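Local atomic coordinates of mitochondrial enolase superfamily member 1 (Homo sapiens, PDB entry 4A35), a protein that catalyses the magnesium-dependent dehydration of L-fuconate to 2-keto-3-deoxy-L-fuconate, a step in the catabolism of L-fucose. Residues I370-D373 with Y374-S378; S378-L381 with E382-C386. All coordinates share one frame; numbering follows the deposited sequence.

How the contacts relate
The two contacts run on from one another and share S378, with centres about 9 Å apart. Contact 1 is buried: the last turns of helix 362-377, where successive backbone bonds and aliphatic or aromatic side chains do most of the work. Contact 2 lies at the surface in the loop leading to strand 386-388, and is polar, built on a serine hydroxyl, a beta turn and a bridging water, with an arginine folded along it. The ring of Y374 in contact 1 packs on S380 and L381 of contact 2, and one ethanediol binds to both. D373 from the helix and S380 from the loop belong, with Y188, to a magnesium site distinct from the catalytic one.

Contact 1. Residues I370-D373 with Y374-S378; sequences IIFD and YISVS. With EDO (1,2-ethanediol), chain G.
D373 and S378, five residues apart around the last turns of helix 362-377, make a short hydrogen bond through their side chains: S378 OG donates to D373 OD2 over 2.7 Å. The hydroxyl comes from above the carboxylate plane, 47° out of it. A chi1 of 178°, with CG beside the carbonyl carbon, brings the D373 carboxylate round to S378, and OD1 also rests against V377 CB. The D373 side chain comes within about 3 Å of a bound magnesium ion, in a site that also includes Y188 and S380, a proximity that would probably help keep the carboxylate ionised.

The backbone illustrates how an alpha helix can widen. Regular i+4 bonds, such as the one of 2.8 Å from S376 N to F372 O, give way at D373 O to two donors, V377 N and S378 N, which arrive from opposite faces of the carbonyl plane. The second of these spans five residues and marks a pi-type turn.

Packing is tight round F372. S376 CB lies 3.3 Å from F372 CE1, and V377 CG2 comes within 3.5 Å of F372 CE2, so two successive residues press on the one ring. I371 and I375 run side by side, touching through I371 CG2 and I375 CD1 at 3.7 Å. The partly exposed flank belongs to Y374, whose OH shares a 2.6 Å hydrogen bond with O1 of an ethanediol, probably from the crystallisation liquor; O1 lies at the ring edge, near its plane.

Three neighbouring helices cover this segment: helix 335-348 receives F372, D373 and V377, helix 135-141 packs on F372, I375 and S376, and helix 176-186 lies against Y374 and I375, its R179 also hydrogen-bonded to I375 O.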
ATOM      1  N   ILE A 370      23.226  -5.134  -4.356  1.00 16.75           N
ATOM      2  CA  ILE A 370      23.471  -6.290  -5.225  1.00 16.34           C
ATOM      3  C   ILE A 370      24.963  -6.733  -5.197  1.00 17.51           C
ATOM      4  O   ILE A 370      25.223  -7.933  -5.308  1.00 19.12           O
ATOM      5  CB  ILE A 370      22.903  -6.067  -6.646  1.00 20.28           C
ATOM      6  CG1 ILE A 370      22.576  -7.411  -7.327  1.00 22.47           C
ATOM      7  CG2 ILE A 370      23.740  -5.123  -7.546  1.00 19.25           C
ATOM      8  CD1 ILE A 370      21.409  -8.329  -6.592  1.00 17.24           C
ATOM      9  N   ILE A 371      25.911  -5.783  -4.978  1.00 16.07           N
ATOM     10  CA  ILE A 371      27.310  -6.154  -4.801  1.00 15.43           C
ATOM     11  C   ILE A 371      27.399  -6.998  -3.497  1.00 18.83           C
ATOM     12  O   ILE A 371      28.062  -8.029  -3.478  1.00 18.90           O
ATOM     13  CB  ILE A 371      28.220  -4.928  -4.838  1.00 17.16           C
ATOM     14  CG1 ILE A 371      28.318  -4.396  -6.318  1.00 16.08           C
ATOM     15  CG2 ILE A 371      29.612  -5.209  -4.219  1.00 17.29           C
ATOM     16  CD1 ILE A 371      28.848  -3.004  -6.391  1.00 18.12           C
ATOM     17  N   PHE A 372      26.736  -6.514  -2.416  1.00 17.19           N
ATOM     18  CA  PHE A 372      26.666  -7.268  -1.156  1.00 17.84           C
ATOM     19  C   PHE A 372      26.031  -8.661  -1.407  1.00 19.93           C
ATOM     20  O   PHE A 372      26.586  -9.664  -0.944  1.00 21.07           O
ATOM     21  CB  PHE A 372      25.930  -6.499  -0.040  1.00 19.11           C
ATOM     22  CG  PHE A 372      25.508  -7.416   1.108  1.00 19.93           C
ATOM     23  CD1 PHE A 372      26.450  -7.906   2.014  1.00 21.49           C
ATOM     24  CD2 PHE A 372      24.177  -7.841   1.237  1.00 22.18           C
ATOM     25  CE1 PHE A 372      26.063  -8.767   3.060  1.00 20.42           C
ATOM     26  CE2 PHE A 372      23.810  -8.752   2.244  1.00 23.38           C
ATOM     27  CZ  PHE A 372      24.758  -9.195   3.159  1.00 21.30           C
ATOM     28  N   ASP A 373      24.938  -8.712  -2.195  1.00 16.89           N
ATOM     29  CA  ASP A 373      24.272  -9.974  -2.514  1.00 16.97           C
ATOM     30  C   ASP A 373      25.306 -10.971  -3.123  1.00 20.16           C
ATOM     31  O   ASP A 373      25.395 -12.131  -2.682  1.00 18.93           O
ATOM     32  CB  ASP A 373      23.096  -9.762  -3.481  1.00 17.08           C
ATOM     33  CG  ASP A 373      22.464 -11.082  -3.825  1.00 21.20           C
ATOM     34  OD1 ASP A 373      21.903 -11.715  -2.913  1.00 21.23           O
ATOM     35  OD2 ASP A 373      22.631 -11.543  -4.988  1.00 22.63           O
ATOM     36  N   TYR A 374      26.026 -10.532  -4.172  1.00 17.29           N
ATOM     37  CA  TYR A 374      27.027 -11.391  -4.813  1.00 17.17           C
ATOM     38  C   TYR A 374      28.114 -11.872  -3.854  1.00 23.04           C
ATOM     39  O   TYR A 374      28.446 -13.069  -3.829  1.00 21.29           O
ATOM     40  CB  TYR A 374      27.715 -10.676  -6.007  1.00 17.49           C
ATOM     41  CG  TYR A 374      28.790 -11.539  -6.656  1.00 17.67           C
ATOM     42  CD1 TYR A 374      28.456 -12.694  -7.357  1.00 18.90           C
ATOM     43  CD2 TYR A 374      30.143 -11.222  -6.524  1.00 18.18           C
ATOM     44  CE1 TYR A 374      29.438 -13.505  -7.923  1.00 20.15           C
ATOM     45  CE2 TYR A 374      31.136 -12.027  -7.095  1.00 18.65           C
ATOM     46  CZ  TYR A 374      30.780 -13.157  -7.797  1.00 20.01           C
ATOM     47  OH  TYR A 374      31.768 -13.949  -8.337  1.00 20.17           O
ATOM     48  N   ILE A 375      28.726 -10.936  -3.111  1.00 19.51           N
ATOM     49  CA  ILE A 375      29.838 -11.280  -2.226  1.00 19.65           C
ATOM     50  C   ILE A 375      29.375 -12.184  -1.043  1.00 21.42           C
ATOM     51  O   ILE A 375      30.068 -13.139  -0.710  1.00 18.94           O
ATOM     52  CB  ILE A 375      30.557 -10.015  -1.708  1.00 22.09           C
ATOM     53  CG1 ILE A 375      31.233  -9.244  -2.879  1.00 22.89           C
ATOM     54  CG2 ILE A 375      31.569 -10.376  -0.593  1.00 21.04           C
ATOM     55  CD1 ILE A 375      31.666  -7.791  -2.495  1.00 19.41           C
ATOM     56  N   SER A 376      28.229 -11.847  -0.415  1.00 20.32           N
ATOM     57  CA  SER A 376      27.865 -12.494   0.849  1.00 18.16           C
ATOM     58  C   SER A 376      26.598 -13.338   0.864  1.00 20.26           C
ATOM     59  O   SER A 376      26.358 -14.001   1.894  1.00 20.97           O
ATOM     60  CB  SER A 376      27.732 -11.417   1.934  1.00 19.89           C
ATOM     61  OG  SER A 376      28.957 -10.730   2.158  1.00 23.46           O
ATOM     62  N   VAL A 377      25.733 -13.266  -0.160  1.00 19.11           N
ATOM     63  CA  VAL A 377      24.438 -13.982  -0.041  1.00 18.64           C
ATOM     64  C   VAL A 377      24.252 -15.027  -1.142  1.00 22.05           C
ATOM     65  O   VAL A 377      24.238 -16.211  -0.817  1.00 22.06           O
ATOM     66  CB  VAL A 377      23.211 -12.998   0.038  1.00 20.57           C
ATOM     67  CG1 VAL A 377      21.875 -13.762   0.142  1.00 20.34           C
ATOM     68  CG2 VAL A 377      23.356 -12.036   1.218  1.00 20.31           C
ATOM     69  N   SER A 378      24.016 -14.606  -2.410  1.00 19.64           N
ATOM     70  CA  SER A 378      23.801 -15.576  -3.500  1.00 18.86           C
ATOM     71  C   SER A 378      25.121 -16.212  -3.977  1.00 20.68           C
ATOM     72  O   SER A 378      25.087 -17.317  -4.482  1.00 21.23           O
ATOM     73  CB  SER A 378      23.074 -14.928  -4.668  1.00 20.45           C
ATOM     74  OG  SER A 378      23.882 -13.884  -5.170  1.00 22.42           O
TER
HETATM   75  C1  EDO G1450      30.626 -16.942 -10.312  1.00 25.15           C
HETATM   76  O1  EDO G1450      30.739 -16.258  -9.080  1.00 24.94           O
HETATM   77  C2  EDO G1450      29.672 -16.231 -11.279  1.00 27.32           C
HETATM   78  O2  EDO G1450      28.358 -16.678 -11.023  1.00 24.39           O

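Contact 2. Residues S378-L381 with E382-C386. With EDO (1,2-ethanediol), chain G.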
ATOM      1  N   SER A 378      24.016 -14.606  -2.410  1.00 19.64           N
ATOM      2  CA  SER A 378      23.801 -15.576  -3.500  1.00 18.86           C
ATOM      3  C   SER A 378      25.121 -16.212  -3.977  1.00 20.68           C
ATOM      4  O   SER A 378      25.087 -17.317  -4.482  1.00 21.23           O
ATOM      5  CB  SER A 378      23.074 -14.928  -4.668  1.00 20.45           C
ATOM      6  OG  SER A 378      23.882 -13.884  -5.170  1.00 22.42           O
ATOM      7  N   ALA A 379      26.276 -15.452  -3.931  1.00 19.80           N
ATOM      8  CA  ALA A 379      27.570 -15.941  -4.406  1.00 19.80           C
ATOM      9  C   ALA A 379      27.500 -16.380  -5.889  1.00 23.27           C
ATOM     10  O   ALA A 379      28.096 -17.406  -6.280  1.00 21.19           O
ATOM     11  CB  ALA A 379      28.065 -17.090  -3.517  1.00 22.00           C
ATOM     12  N   SER A 380      26.691 -15.652  -6.692  1.00 18.41           N
ATOM     13  CA  SER A 380      26.535 -15.978  -8.121  1.00 18.40           C
ATOM     14  C   SER A 380      26.069 -14.790  -8.922  1.00 20.89           C
ATOM     15  O   SER A 380      25.333 -13.926  -8.397  1.00 18.27           O
ATOM     16  CB  SER A 380      25.483 -17.096  -8.292  1.00 20.08           C
ATOM     17  OG  SER A 380      25.445 -17.540  -9.640  1.00 22.45           O
ATOM     18  N   LEU A 381      26.415 -14.813 -10.222  1.00 20.80           N
ATOM     19  CA  LEU A 381      25.973 -13.848 -11.240  1.00 20.07           C
ATOM     20  C   LEU A 381      25.055 -14.525 -12.243  1.00 23.05           C
ATOM     21  O   LEU A 381      24.491 -13.882 -13.128  1.00 22.70           O
ATOM     22  CB  LEU A 381      27.151 -13.182 -11.951  1.00 19.58           C
ATOM     23  CG  LEU A 381      28.048 -12.318 -11.051  1.00 22.01           C
ATOM     24  CD1 LEU A 381      29.219 -11.729 -11.869  1.00 22.46           C
ATOM     25  CD2 LEU A 381      27.220 -11.212 -10.322  1.00 15.53           C
ATOM     26  N   GLU A 382      24.901 -15.829 -12.104  1.00 21.48           N
ATOM     27  CA  GLU A 382      24.034 -16.583 -12.990  1.00 23.05           C
ATOM     28  C   GLU A 382      22.600 -16.063 -12.916  1.00 21.33           C
ATOM     29  O   GLU A 382      22.012 -15.969 -11.822  1.00 21.76           O
ATOM     30  CB  GLU A 382      24.079 -18.074 -12.664  1.00 25.40           C
ATOM     31  CG  GLU A 382      23.398 -18.875 -13.747  1.00 38.90           C
ATOM     32  CD  GLU A 382      23.501 -20.373 -13.575  1.00 58.53           C
ATOM     33  OE1 GLU A 382      24.338 -20.845 -12.766  1.00 34.59           O
ATOM     34  OE2 GLU A 382      22.717 -21.076 -14.247  1.00 46.39           O
ATOM     35  N   ASN A 383      22.028 -15.728 -14.104  1.00 18.61           N
ATOM     36  CA  ASN A 383      20.671 -15.186 -14.236  1.00 18.49           C
ATOM     37  C   ASN A 383      20.487 -13.853 -13.501  1.00 21.04           C
ATOM     38  O   ASN A 383      19.331 -13.413 -13.316  1.00 21.72           O
ATOM     39  CB  ASN A 383      19.630 -16.198 -13.716  1.00 19.85           C
ATOM     40  CG  ASN A 383      19.628 -17.466 -14.529  1.00 35.84           C
ATOM     41  OD1 ASN A 383      19.764 -17.414 -15.734  1.00 27.28           O
ATOM     42  ND2 ASN A 383      19.549 -18.619 -13.882  1.00 28.63           N
ATOM     43  N   ARG A 384      21.606 -13.170 -13.129  1.00 17.40           N
ATOM     44  CA  ARG A 384      21.487 -11.915 -12.365  1.00 17.79           C
ATOM     45  C   ARG A 384      22.173 -10.788 -13.120  1.00 22.44           C
ATOM     46  O   ARG A 384      23.216 -10.978 -13.755  1.00 21.52           O
ATOM     47  CB  ARG A 384      22.072 -12.045 -10.944  1.00 17.42           C
ATOM     48  CG  ARG A 384      21.320 -13.087 -10.103  1.00 18.18           C
ATOM     49  CD  ARG A 384      22.190 -13.580  -8.963  1.00 20.25           C
ATOM     50  NE  ARG A 384      21.473 -14.470  -8.036  1.00 18.16           N
ATOM     51  CZ  ARG A 384      21.363 -15.790  -8.134  1.00 23.84           C
ATOM     52  NH1 ARG A 384      21.918 -16.442  -9.162  1.00 22.37           N
ATOM     53  NH2 ARG A 384      20.719 -16.480  -7.190  1.00 21.84           N
ATOM     54  N   VAL A 385      21.553  -9.608 -13.038  1.00 16.54           N
ATOM     55  CA  VAL A 385      22.017  -8.400 -13.724  1.00 15.40           C
ATOM     56  C   VAL A 385      21.364  -7.195 -13.039  1.00 18.55           C
ATOM     57  O   VAL A 385      20.237  -7.301 -12.573  1.00 17.93           O
ATOM     58  CB  VAL A 385      21.656  -8.492 -15.240  1.00 18.18           C
ATOM     59  CG1 VAL A 385      20.141  -8.459 -15.478  1.00 19.08           C
ATOM     60  CG2 VAL A 385      22.402  -7.449 -16.076  1.00 18.65           C
ATOM     61  N   CYS A 386      22.036  -6.052 -13.061  1.00 17.64           N
ATOM     62  CA  CYS A 386      21.479  -4.863 -12.433  1.00 16.81           C
ATOM     63  C   CYS A 386      21.008  -3.881 -13.489  1.00 19.63           C
ATOM     64  O   CYS A 386      21.754  -3.590 -14.417  1.00 19.21           O
ATOM     65  CB  CYS A 386      22.507  -4.211 -11.517  1.00 17.87           C
ATOM     66  SG  CYS A 386      21.785  -2.934 -10.459  1.00 20.52           S
TER
HETATM   67  C1  EDO G1450      30.626 -16.942 -10.312  1.00 25.15           C
HETATM   68  O1  EDO G1450      30.739 -16.258  -9.080  1.00 24.94           O
HETATM   69  C2  EDO G1450      29.672 -16.231 -11.279  1.00 27.32           C
HETATM   70  O2  EDO G1450      28.358 -16.678 -11.023  1.00 24.39           O
HETATM   71  O   HOH W   1      24.843 -20.164  -9.773  1.00 45.71           O
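S380 OG accepts a hydrogen bond from E382 N, 3.0 Å long and with an N-H...O angle of 152°, the geometry of an ST turn. The hydroxyl, anti to its own backbone N (chi1 -173°), sits beside the carbonyl carbon and therefore reaches the N-H two residues on. One water joins it to the glutamate, lying 2.7 Å from S380 OG and donating to E382 OE1. Overlapping this turn, R384 N bonds to L381 O over 3.0 Å and closes a type II beta turn, with N383 taking up positive phi at its third position. The donor stands above the carbonyl plane. L381 N, for its part, gives a nearly straight bond of 2.8 Å to O2 of the ethanediol.

R384 folds back along the loop, its chain extended from CG to NE. Its NH1 makes a weak hydrogen bond to E382 O, while R384 CD passes 3.2 Å from S380 O. The guanidinium meets S378 obliquely, with R384 NE 3.8 Å from S378 CB; the hydroxyl of S378 is engaged by D373. Farther out, R384 packs on Y188 and P352, and L381 on Y188, P189 and Y374.

The loop thus joins helix 362-377 to strand 386-388, as expected of helix-to-strand loops in this barrel, which lie at the end away from the catalytic site. The chemistry suggests a shape set largely by the serine hydroxyl and main-chain hydrogen bonds, with little apolar contact between the two segments, consistent with a loop that presents S380 to the magnesium site it shares with Y188 and D373.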